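Local atomic coordinates of proline dehydrogenase (Deinococcus radiodurans, PDB entry 4H6Q), a protein that oxidises L-proline to (S)-1-pyrroline-5-carboxylate with a bound FAD, passing the electrons to a quinone in the first step of proline breakdown to glutamate. Residues G56-L61 against R276-L281; R173-R178 against Y213-F218; T227-H232 against D252-Q257. All coordinates share one frame; numbering follows the deposited sequence.

Contact 1 (G56-L61 against R276-L281). With TFB (tetrahydrofuran-2-carboxylic acid), chain D.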
loop_
_atom_site.group_PDB
_atom_site.type_symbol
_atom_site.label_atom_id
_atom_site.label_comp_id
_atom_site.label_asym_id
_atom_site.label_seq_id
_atom_site.Cartn_x
_atom_site.Cartn_y
_atom_site.Cartn_z
ATOM N N GLY A 56 5.542 -10.834 -15.419
ATOM C CA GLY A 56 6.222 -11.385 -14.255
ATOM C C GLY A 56 6.109 -10.481 -13.032
ATOM O O GLY A 56 6.861 -10.654 -12.085
ATOM N N ILE A 57 5.165 -9.555 -13.020
ATOM C CA ILE A 57 4.992 -8.589 -11.926
ATOM C C ILE A 57 3.660 -8.869 -11.255
ATOM O O ILE A 57 2.645 -9.077 -11.916
ATOM C CB ILE A 57 5.053 -7.165 -12.499
ATOM C CG1 ILE A 57 6.436 -6.909 -13.159
ATOM C CG2 ILE A 57 4.766 -6.116 -11.394
ATOM C CD1 ILE A 57 6.414 -5.690 -14.087
ATOM N N ALA A 58 3.667 -8.878 -9.918
ATOM C CA ALA A 58 2.460 -9.101 -9.136
ATOM C C ALA A 58 1.671 -7.797 -8.933
ATOM O O ALA A 58 2.222 -6.673 -9.123
ATOM C CB ALA A 58 2.831 -9.727 -7.762
ATOM N N GLY A 59 0.383 -7.904 -8.570
ATOM C CA GLY A 59 -0.434 -6.718 -8.345
ATOM C C GLY A 59 -0.847 -6.566 -6.872
ATOM O O GLY A 59 -0.932 -7.526 -6.089
ATOM N N ASN A 60 -1.131 -5.328 -6.520
ATOM C CA ASN A 60 -1.579 -4.961 -5.177
ATOM C C ASN A 60 -2.719 -3.962 -5.428
ATOM O O ASN A 60 -2.480 -2.770 -5.728
ATOM C CB ASN A 60 -0.398 -4.303 -4.425
ATOM C CG ASN A 60 -0.777 -3.671 -3.139
ATOM O OD1 ASN A 60 -1.903 -3.819 -2.628
ATOM N ND2 ASN A 60 0.185 -2.914 -2.579
ATOM N N LEU A 61 -3.969 -4.443 -5.378
ATOM C CA LEU A 61 -5.143 -3.659 -5.813
ATOM C C LEU A 61 -5.550 -2.645 -4.742
ATOM O O LEU A 61 -5.540 -2.943 -3.545
ATOM C CB LEU A 61 -6.320 -4.591 -6.122
ATOM C CG LEU A 61 -6.161 -5.359 -7.433
ATOM C CD1 LEU A 61 -6.974 -6.660 -7.368
ATOM C CD2 LEU A 61 -6.590 -4.450 -8.567
ATOM N N ARG A 276 11.329 -10.321 -6.652
ATOM C CA ARG A 276 9.884 -10.121 -6.630
ATOM C C ARG A 276 9.581 -8.632 -6.773
ATOM O O ARG A 276 10.199 -7.804 -6.092
ATOM C CB ARG A 276 9.315 -10.585 -5.295
ATOM C CG ARG A 276 9.354 -12.112 -5.125
ATOM C CD ARG A 276 8.825 -12.542 -3.748
ATOM N NE ARG A 276 8.738 -14.016 -3.718
ATOM C CZ ARG A 276 8.061 -14.686 -2.796
ATOM N NH1 ARG A 276 7.465 -13.995 -1.824
ATOM N NH2 ARG A 276 7.991 -16.022 -2.838
ATOM N N VAL A 277 8.576 -8.326 -7.599
ATOM C CA VAL A 277 8.100 -6.960 -7.780
ATOM C C VAL A 277 6.576 -6.995 -7.709
ATOM O O VAL A 277 5.935 -7.832 -8.350
ATOM C CB VAL A 277 8.512 -6.373 -9.141
ATOM C CG1 VAL A 277 8.007 -4.911 -9.294
ATOM C CG2 VAL A 277 10.020 -6.462 -9.368
ATOM N N ARG A 278 5.971 -6.088 -6.938
ATOM C CA ARG A 278 4.510 -6.002 -6.849
ATOM C C ARG A 278 4.098 -4.554 -6.977
ATOM O O ARG A 278 4.564 -3.702 -6.214
ATOM C CB ARG A 278 4.022 -6.581 -5.512
ATOM C CG ARG A 278 2.492 -6.653 -5.451
ATOM C CD ARG A 278 2.019 -7.156 -4.088
ATOM N NE ARG A 278 2.463 -8.522 -3.729
ATOM C CZ ARG A 278 1.812 -9.640 -4.050
ATOM N NH1 ARG A 278 0.719 -9.619 -4.828
ATOM N NH2 ARG A 278 2.241 -10.786 -3.530
ATOM N N VAL A 279 3.214 -4.271 -7.932
ATOM C CA VAL A 279 2.849 -2.912 -8.251
ATOM C C VAL A 279 1.529 -2.541 -7.612
ATOM O O VAL A 279 0.527 -3.288 -7.688
ATOM C CB VAL A 279 2.780 -2.721 -9.797
ATOM C CG1 VAL A 279 2.043 -1.449 -10.208
ATOM C CG2 VAL A 279 4.193 -2.728 -10.352
ATOM N N TYR A 280 1.507 -1.354 -6.955
ATOM C CA TYR A 280 0.311 -0.796 -6.347
ATOM C C TYR A 280 -0.582 -0.282 -7.474
ATOM O O TYR A 280 -0.184 0.619 -8.237
ATOM C CB TYR A 280 0.752 0.319 -5.374
ATOM C CG TYR A 280 -0.313 0.821 -4.424
ATOM C CD1 TYR A 280 -0.281 0.482 -3.051
ATOM C CD2 TYR A 280 -1.335 1.709 -4.855
ATOM C CE1 TYR A 280 -1.237 0.927 -2.165
ATOM C CE2 TYR A 280 -2.318 2.165 -3.971
ATOM C CZ TYR A 280 -2.263 1.750 -2.631
ATOM O OH TYR A 280 -3.248 2.234 -1.829
ATOM N N LEU A 281 -1.783 -0.860 -7.563
ATOM C CA LEU A 281 -2.643 -0.759 -8.748
ATOM C C LEU A 281 -3.978 -0.166 -8.330
ATOM O O LEU A 281 -4.873 -0.840 -7.876
ATOM C CB LEU A 281 -2.825 -2.126 -9.395
ATOM C CG LEU A 281 -3.368 -2.162 -10.822
ATOM C CD1 LEU A 281 -4.835 -1.758 -10.975
ATOM C CD2 LEU A 281 -2.460 -1.411 -11.733
HETATM O OA TFB D . -0.462 5.422 -0.173
HETATM C CA TFB D . 0.084 6.364 -1.088
HETATM C C TFB D . -0.982 7.331 -1.560
HETATM O OB TFB D . -0.625 8.381 -2.158
HETATM C CB TFB D . 0.600 5.599 -2.233
HETATM C CG TFB D . -0.160 4.354 -2.186
HETATM C CD TFB D . -0.642 4.156 -0.802
HETATM O OXT TFB D . -2.234 7.114 -1.367
HETATM O O HOH W 1 7.722 -10.526 -9.439
HETATM O O HOH W 2 2.588 -2.601 -4.154
#

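Contact 2 (R173-R178 against Y213-F218)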
loop_
_atom_site.group_PDB
_atom_site.type_symbol
_atom_site.label_atom_id
_atom_site.label_comp_id
_atom_site.label_asym_id
_atom_site.label_seq_id
_atom_site.Cartn_x
_atom_site.Cartn_y
_atom_site.Cartn_z
ATOM N N ARG A 173 9.274 8.498 14.784
ATOM C CA ARG A 173 8.777 7.391 15.631
ATOM C C ARG A 173 8.897 6.010 14.968
ATOM O O ARG A 173 8.697 4.976 15.634
ATOM C CB ARG A 173 7.307 7.610 15.977
ATOM C CG ARG A 173 6.376 7.761 14.732
ATOM C CD ARG A 173 4.898 7.817 15.158
ATOM N NE ARG A 173 4.512 6.590 15.874
ATOM C CZ ARG A 173 3.445 6.484 16.658
ATOM N NH1 ARG A 173 2.625 7.528 16.848
ATOM N NH2 ARG A 173 3.199 5.338 17.274
ATOM N N SER A 174 9.172 5.978 13.662
ATOM C CA SER A 174 8.998 4.737 12.906
ATOM C C SER A 174 9.938 3.576 13.311
ATOM O O SER A 174 9.498 2.420 13.350
ATOM C CB SER A 174 9.093 4.994 11.399
ATOM O OG SER A 174 7.955 5.747 10.994
ATOM N N LEU A 175 11.216 3.857 13.593
ATOM C CA LEU A 175 12.114 2.780 13.997
ATOM C C LEU A 175 11.634 2.097 15.283
ATOM O O LEU A 175 11.687 0.862 15.401
ATOM C CB LEU A 175 13.558 3.272 14.165
ATOM C CG LEU A 175 14.383 3.350 12.874
ATOM C CD1 LEU A 175 15.773 3.813 13.242
ATOM C CD2 LEU A 175 14.496 2.030 12.114
ATOM N N GLY A 176 11.202 2.895 16.264
ATOM C CA GLY A 176 10.684 2.346 17.504
ATOM C C GLY A 176 9.396 1.554 17.261
ATOM O O GLY A 176 9.195 0.464 17.850
ATOM N N ASP A 177 8.534 2.058 16.373
ATOM C CA ASP A 177 7.308 1.329 16.039
ATOM C C ASP A 177 7.659 -0.036 15.422
ATOM O O ASP A 177 7.047 -1.051 15.764
ATOM C CB ASP A 177 6.476 2.092 15.010
ATOM C CG ASP A 177 5.813 3.333 15.583
ATOM O OD1 ASP A 177 5.484 3.368 16.796
ATOM O OD2 ASP A 177 5.578 4.259 14.793
ATOM N N ARG A 178 8.667 -0.067 14.544
ATOM C CA ARG A 178 9.009 -1.302 13.876
ATOM C C ARG A 178 9.490 -2.336 14.890
ATOM O O ARG A 178 9.065 -3.496 14.880
ATOM C CB ARG A 178 10.088 -1.058 12.822
ATOM C CG ARG A 178 10.233 -2.262 11.850
ATOM C CD ARG A 178 11.732 -2.452 11.352
ATOM N NE ARG A 178 12.527 -2.835 12.539
ATOM C CZ ARG A 178 12.489 -4.012 13.151
ATOM N NH1 ARG A 178 11.795 -5.033 12.624
ATOM N NH2 ARG A 178 13.160 -4.166 14.293
ATOM N N TYR A 213 15.104 5.326 5.898
ATOM C CA TYR A 213 14.509 4.310 5.041
ATOM C C TYR A 213 15.356 3.040 5.031
ATOM O O TYR A 213 14.841 1.903 5.237
ATOM C CB TYR A 213 14.302 4.869 3.623
ATOM C CG TYR A 213 13.494 3.941 2.738
ATOM C CD1 TYR A 213 12.132 4.136 2.556
ATOM C CD2 TYR A 213 14.101 2.831 2.092
ATOM C CE1 TYR A 213 11.368 3.277 1.750
ATOM C CE2 TYR A 213 13.361 1.997 1.299
ATOM C CZ TYR A 213 12.008 2.202 1.143
ATOM O OH TYR A 213 11.281 1.310 0.379
ATOM N N ARG A 214 16.654 3.200 4.801
ATOM C CA ARG A 214 17.557 2.058 4.858
ATOM C C ARG A 214 17.519 1.359 6.213
ATOM O O ARG A 214 17.480 0.131 6.255
ATOM C CB ARG A 214 18.982 2.480 4.505
ATOM C CG ARG A 214 19.134 2.942 3.070
ATOM C CD ARG A 214 20.539 3.518 2.871
ATOM N NE ARG A 214 20.881 3.748 1.472
ATOM C CZ ARG A 214 20.499 4.796 0.768
ATOM N NH1 ARG A 214 19.755 5.747 1.345
ATOM N NH2 ARG A 214 20.903 4.907 -0.506
ATOM N N ARG A 215 17.556 2.111 7.322
ATOM C CA ARG A 215 17.524 1.482 8.648
ATOM C C ARG A 215 16.260 0.645 8.809
ATOM O O ARG A 215 16.317 -0.465 9.339
ATOM C CB ARG A 215 17.635 2.542 9.779
ATOM C CG ARG A 215 18.962 3.278 9.802
ATOM C CD ARG A 215 19.104 4.124 11.083
ATOM N NE ARG A 215 18.253 5.309 11.026
ATOM C CZ ARG A 215 18.703 6.553 10.851
ATOM N NH1 ARG A 215 20.014 6.773 10.743
ATOM N NH2 ARG A 215 17.859 7.572 10.804
ATOM N N LEU A 216 15.109 1.152 8.357
ATOM C CA LEU A 216 13.866 0.397 8.511
ATOM C C LEU A 216 13.932 -0.934 7.734
ATOM O O LEU A 216 13.554 -1.993 8.257
ATOM C CB LEU A 216 12.663 1.216 8.005
ATOM C CG LEU A 216 12.120 2.221 9.017
ATOM C CD1 LEU A 216 11.179 3.152 8.278
ATOM C CD2 LEU A 216 11.380 1.496 10.170
ATOM N N VAL A 217 14.306 -0.865 6.460
ATOM C CA VAL A 217 14.384 -2.057 5.607
ATOM C C VAL A 217 15.393 -3.036 6.190
ATOM O O VAL A 217 15.087 -4.233 6.321
ATOM C CB VAL A 217 14.765 -1.673 4.164
ATOM C CG1 VAL A 217 15.155 -2.915 3.331
ATOM C CG2 VAL A 217 13.620 -0.924 3.487
ATOM N N PHE A 218 16.592 -2.558 6.521
ATOM C CA PHE A 218 17.669 -3.439 6.948
ATOM C C PHE A 218 17.309 -4.095 8.285
ATOM O O PHE A 218 17.568 -5.299 8.498
ATOM C CB PHE A 218 18.986 -2.664 7.091
ATOM C CG PHE A 218 19.534 -2.134 5.788
ATOM C CD1 PHE A 218 18.992 -2.515 4.556
ATOM C CD2 PHE A 218 20.584 -1.214 5.803
ATOM C CE1 PHE A 218 19.529 -1.989 3.347
ATOM C CE2 PHE A 218 21.119 -0.680 4.597
ATOM C CZ PHE A 218 20.591 -1.070 3.380
#

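Contact 3 (T227-H232 against D252-Q257). With FAD (flavin-adenine dinucleotide), chain C.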
loop_
_atom_site.group_PDB
_atom_site.type_symbol
_atom_site.label_atom_id
_atom_site.label_comp_id
_atom_site.label_asym_id
_atom_site.label_seq_id
_atom_site.Cartn_x
_atom_site.Cartn_y
_atom_site.Cartn_z
ATOM N N THR A 227 9.487 -8.134 4.053
ATOM C CA THR A 227 9.660 -6.685 3.898
ATOM C C THR A 227 9.284 -6.308 2.493
ATOM O O THR A 227 9.760 -6.939 1.535
ATOM C CB THR A 227 11.138 -6.324 4.160
ATOM O OG1 THR A 227 11.505 -6.777 5.474
ATOM C CG2 THR A 227 11.347 -4.857 4.126
ATOM N N ASN A 228 8.462 -5.260 2.347
ATOM C CA ASN A 228 8.145 -4.722 1.019
ATOM C C ASN A 228 8.912 -3.416 0.858
ATOM O O ASN A 228 8.667 -2.462 1.621
ATOM C CB ASN A 228 6.623 -4.529 0.822
ATOM C CG ASN A 228 5.840 -5.729 1.273
ATOM O OD1 ASN A 228 6.009 -6.829 0.716
ATOM N ND2 ASN A 228 4.999 -5.565 2.310
ATOM N N VAL A 229 9.838 -3.398 -0.090
ATOM C CA VAL A 229 10.707 -2.234 -0.286
ATOM C C VAL A 229 10.032 -1.343 -1.335
ATOM O O VAL A 229 10.233 -1.511 -2.546
ATOM C CB VAL A 229 12.115 -2.689 -0.724
ATOM C CG1 VAL A 229 13.059 -1.490 -0.907
ATOM C CG2 VAL A 229 12.700 -3.646 0.329
ATOM N N ALA A 230 9.143 -0.463 -0.847
ATOM C CA ALA A 230 8.284 0.346 -1.722
ATOM C C ALA A 230 8.926 1.697 -1.999
ATOM O O ALA A 230 8.834 2.615 -1.170
ATOM C CB ALA A 230 6.914 0.534 -1.059
ATOM N N THR A 231 9.588 1.802 -3.143
ATOM C CA THR A 231 10.254 3.034 -3.549
ATOM C C THR A 231 10.602 2.964 -5.014
ATOM O O THR A 231 10.729 1.849 -5.581
ATOM C CB THR A 231 11.558 3.289 -2.713
ATOM O OG1 THR A 231 12.110 4.568 -3.050
ATOM C CG2 THR A 231 12.652 2.209 -2.963
ATOM N N HIS A 232 10.755 4.135 -5.639
ATOM C CA HIS A 232 11.265 4.197 -7.012
ATOM C C HIS A 232 12.681 4.801 -7.035
ATOM O O HIS A 232 13.217 5.121 -8.103
ATOM C CB HIS A 232 10.340 5.016 -7.914
ATOM C CG HIS A 232 8.881 4.773 -7.648
ATOM N ND1 HIS A 232 8.167 5.533 -6.736
ATOM C CD2 HIS A 232 8.002 3.872 -8.169
ATOM C CE1 HIS A 232 6.918 5.090 -6.690
ATOM N NE2 HIS A 232 6.793 4.082 -7.555
ATOM N N ASP A 252 13.182 -14.769 -2.237
ATOM C CA ASP A 252 11.800 -15.072 -1.876
ATOM C C ASP A 252 11.401 -14.425 -0.542
ATOM O O ASP A 252 10.242 -14.579 -0.097
ATOM C CB ASP A 252 11.659 -16.588 -1.707
ATOM C CG ASP A 252 12.631 -17.158 -0.605
ATOM O OD1 ASP A 252 13.882 -16.869 -0.624
ATOM O OD2 ASP A 252 12.142 -17.947 0.271
ATOM N N ALA A 253 12.334 -13.721 0.110
ATOM C CA ALA A 253 12.091 -13.227 1.479
ATOM C C ALA A 253 11.655 -11.764 1.547
ATOM O O ALA A 253 11.469 -11.224 2.652
ATOM C CB ALA A 253 13.358 -13.426 2.309
ATOM N N PHE A 254 11.506 -11.125 0.392
ATOM C CA PHE A 254 11.150 -9.689 0.360
ATOM C C PHE A 254 10.747 -9.390 -1.046
ATOM O O PHE A 254 10.993 -10.209 -1.950
ATOM C CB PHE A 254 12.345 -8.797 0.771
ATOM C CG PHE A 254 13.416 -8.759 -0.235
ATOM C CD1 PHE A 254 13.484 -7.736 -1.167
ATOM C CD2 PHE A 254 14.341 -9.821 -0.339
ATOM C CE1 PHE A 254 14.484 -7.727 -2.169
ATOM C CE2 PHE A 254 15.313 -9.816 -1.326
ATOM C CZ PHE A 254 15.405 -8.790 -2.215
ATOM N N GLU A 255 10.162 -8.217 -1.283
ATOM C CA GLU A 255 9.835 -7.802 -2.655
ATOM C C GLU A 255 10.009 -6.304 -2.753
ATOM O O GLU A 255 9.897 -5.566 -1.739
ATOM C CB GLU A 255 8.421 -8.197 -3.060
ATOM C CG GLU A 255 7.293 -7.532 -2.230
ATOM C CD GLU A 255 6.001 -8.267 -2.346
ATOM O OE1 GLU A 255 4.914 -7.628 -2.481
ATOM O OE2 GLU A 255 6.021 -9.541 -2.266
ATOM N N PHE A 256 10.289 -5.861 -3.974
ATOM C CA PHE A 256 10.225 -4.428 -4.305
ATOM C C PHE A 256 8.789 -4.109 -4.675
ATOM O O PHE A 256 8.068 -4.940 -5.247
ATOM C CB PHE A 256 11.147 -4.101 -5.481
ATOM C CG PHE A 256 12.601 -4.202 -5.135
ATOM C CD1 PHE A 256 13.202 -3.266 -4.290
ATOM C CD2 PHE A 256 13.340 -5.311 -5.555
ATOM C CE1 PHE A 256 14.548 -3.378 -3.961
ATOM C CE2 PHE A 256 14.659 -5.431 -5.243
ATOM C CZ PHE A 256 15.285 -4.475 -4.420
ATOM N N GLN A 257 8.371 -2.871 -4.360
ATOM C CA GLN A 257 7.046 -2.397 -4.766
ATOM C C GLN A 257 7.130 -1.015 -5.347
ATOM O O GLN A 257 7.959 -0.202 -4.918
ATOM C CB GLN A 257 6.054 -2.366 -3.586
ATOM C CG GLN A 257 5.758 -3.776 -3.022
ATOM C CD GLN A 257 4.629 -3.766 -1.996
ATOM O OE1 GLN A 257 4.192 -2.697 -1.552
ATOM N NE2 GLN A 257 4.168 -4.947 -1.583
HETATM P PA FAD C . 11.405 9.953 -4.210
HETATM O O1A FAD C . 12.721 10.279 -3.498
HETATM O O2A FAD C . 10.256 10.847 -3.981
HETATM O O5B FAD C . 11.513 9.813 -5.701
HETATM C C5B FAD C . 12.500 8.963 -6.264
HETATM C C4B FAD C . 12.473 8.943 -7.778
HETATM O O4B FAD C . 11.374 8.153 -8.170
HETATM C C3B FAD C . 12.217 10.265 -8.407
HETATM O O3B FAD C . 13.363 11.090 -8.539
HETATM C C2B FAD C . 11.623 9.849 -9.698
HETATM O O2B FAD C . 12.587 9.315 -10.580
HETATM C C1B FAD C . 10.718 8.745 -9.254
HETATM N N9A FAD C . 9.393 9.197 -8.832
HETATM C C8A FAD C . 8.823 9.039 -7.570
HETATM N N7A FAD C . 7.595 9.556 -7.516
HETATM C C5A FAD C . 7.313 10.046 -8.787
HETATM C C6A FAD C . 6.225 10.691 -9.346
HETATM N N6A FAD C . 5.044 10.956 -8.591
HETATM N N1A FAD C . 6.297 11.054 -10.637
HETATM C C2A FAD C . 7.388 10.810 -11.392
HETATM N N3A FAD C . 8.476 10.195 -10.902
HETATM C C4A FAD C . 8.438 9.809 -9.631
HETATM N N1 FAD C . 3.423 6.508 1.657
HETATM C C2 FAD C . 2.576 6.594 2.718
HETATM O O2 FAD C . 2.700 7.646 3.492
HETATM N N3 FAD C . 1.643 5.635 3.004
HETATM C C4 FAD C . 1.503 4.506 2.205
HETATM O O4 FAD C . 0.566 3.580 2.491
HETATM C C4X FAD C . 2.386 4.368 1.044
HETATM N N5 FAD C . 2.296 3.275 0.220
HETATM C C5X FAD C . 3.186 3.196 -0.828
HETATM C C6 FAD C . 3.128 2.085 -1.685
HETATM C C7 FAD C . 4.053 1.966 -2.754
HETATM C C7M FAD C . 3.993 0.758 -3.686
HETATM C C8 FAD C . 5.024 2.980 -2.937
HETATM C C8M FAD C . 6.028 2.890 -4.053
HETATM C C9 FAD C . 5.049 4.103 -2.096
HETATM C C9A FAD C . 4.159 4.203 -1.044
HETATM N N10 FAD C . 4.235 5.326 -0.197
HETATM C C10 FAD C . 3.343 5.418 0.843
HETATM C "C1'" FAD C . 5.245 6.358 -0.360
HETATM C "C2'" FAD C . 4.835 7.614 -1.065
HETATM O "O2'" FAD C . 3.845 7.230 -2.011
HETATM C "C3'" FAD C . 6.255 8.105 -1.438
HETATM O "O3'" FAD C . 6.804 9.060 -0.580
HETATM C "C4'" FAD C . 6.504 8.484 -2.845
HETATM O "O4'" FAD C . 6.206 7.349 -3.579
HETATM C "C5'" FAD C . 7.968 8.875 -2.989
HETATM O "O5'" FAD C . 8.528 8.133 -4.027
HETATM P P FAD C . 9.922 7.376 -3.888
HETATM O O1P FAD C . 10.174 6.479 -2.639
HETATM O O2P FAD C . 10.131 6.812 -5.319
HETATM O O3P FAD C . 11.068 8.513 -3.848
#

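Contact 1 (G56-L61 against R276-L281)
Ala58 to Leu61 pair in parallel with Arg278 to Leu281. The first and last strands of the chain's beta8-alpha8 (TIM) barrel meet here and close it. Four backbone bonds join them, the shortest from Leu281 N to Asn60 O at 2.7 Å. The tight side faces helix 42-54 and is apolar. Ile57 CG2 crosses to Val279 CG2 at 3.6 Å, and Leu52 touches both residues. Further on, Leu61 and Leu281 lie side by side, with CD2 and CD1 4.0 Å apart. The other side is more polar, and its Ala58 and Arg278 are partly exposed. Arg278 CG is anti to the backbone N (chi1 -174°), which lays it against Gly59 O. Arg278 NH1 donates to Gly59 O at 2.9 Å, while Ala58 CB lies over one guanidinium face. NE of this arginine forms a salt bridge with Glu255. Two waters bridge the strands. One joins Gly56 O to Val277 N at the exposed Gly56 end, the other Asn60 ND2 to Arg278 O. Asn60 OD1 is bonded to Ser98. Tyr280, probably critical for catalysis, bonds through OH to Asp137. Over one face of its ring sits tetrahydrofuran-2-carboxylic acid, with its CG 3.4 Å from Tyr280 CZ.

Contact 2 (R173-R178 against Y213-F218)
Arg215 meets Leu175 first, as segment 213-218 runs alongside helix 174-178. The two side chains cross at about a right angle. Leu175 CD1 lies 3.6 Å from Arg215 NE and also touches CD, so the arginine offers the flank of its chain. Its NH2 is bonded to Asn212. Leu216 comes next and has the largest share of the contact. With CG anti to the carbonyl carbon (chi1 -82°), its end comes nearer the other helix. Leu216 CD2 lies 3.7 Å from Leu175 CD2 and 3.8 Å from Ser174 O. The other branch, CD1, lies 4.2 Å from Ser174 CB. Ser174 OG itself is bonded to Gln168 O. Arg178 slides past Leu216 in the opposite direction. Its CB packs on Leu216 CD2 at 3.9 Å, and its CD lies 3.6 Å from Leu216 O. The charged end goes on to a salt bridge with Asp182. Val217 then points away from the contact and touches Met190 of strand 188-191, which Leu216 also touches. The helix segments are nearly parallel, 5° apart, with axes 10.2 Å from each other. Helix 174-180 precedes strand 188-191 in the chain and helix 206-222 follows it. Such side-by-side, co-directional helices are typical of the outer layer of a TIM barrel.

Contact 3 (T227-H232 against D252-Q257)
Val229 bonds to Glu255 and Gln257 where strand 227-230 lies parallel to strand 254-259, in a beta-alpha-beta crossover of the barrel. Ala230 and Gln257, with Thr231 and His232 just after the first strand, line the FAD pocket. Helix 234-246 makes the connection. Val229 N gives a nearly straight bond to Glu255 O (2.7 Å, 172°). Val229 O takes Gln257 N from above its carbonyl plane. On the helix side, Val229 CG1 packs on Phe256 CD1 at 3.8 Å, the side chains pointing the same way. On the other face the amides of Asn228 and Gln257 stack, their planes 13° apart, with Asn228 CG 3.4 Å from Gln257 NE2. That NE2 donates to Glu255 OE1 at 2.9 Å, while Gln257 OE1 accepts from Arg189. Asn228 ND2 is bonded to Asn187, and Glu255 OE2 to Tyr226. An alanine at Gln257 would probably leave Arg189 NE and Glu255 OE1 each without one partner and open a gap beside the Asn228 amide. Ala230 CB lies over the face of the flavin's dimethylbenzene ring, 3.6 Å from FAD C8. Thr231 OG1 donates to FAD O1P at 2.8 Å. His232 grips FAD O2P twice, through N at 2.8 Å and ND1 at 2.7 Å. Its NE2 accepts from Leu259 N. With ND1 donating and NE2 accepting, the ring is probably neutral, and the three donors would probably stabilise the negative phosphate without bringing a full positive charge.

All three contacts are largely buried, but at different depths. Contacts 1 and 3 are strand pairs in the barrel wall, each centred about 11 Å from the centre of the chain. Contact 2 joins two helices outside it, about 17 Å from that centre. Strands 277-283 and 254-259 are neighbours, so contacts 1 and 3 share one sheet; backbone bonding between Arg276 and Phe256 joins them. Contact 2 meets contact 3 where Val217 packs on Val229. Backbone bonds rule in the wall, whereas side-chain packing rules between the helices. Contact 1 reaches the substrate-site ligand and, through Tyr280, the FAD as well; contact 3 holds the FAD phosphate and flavin; contact 2 touches neither ligand.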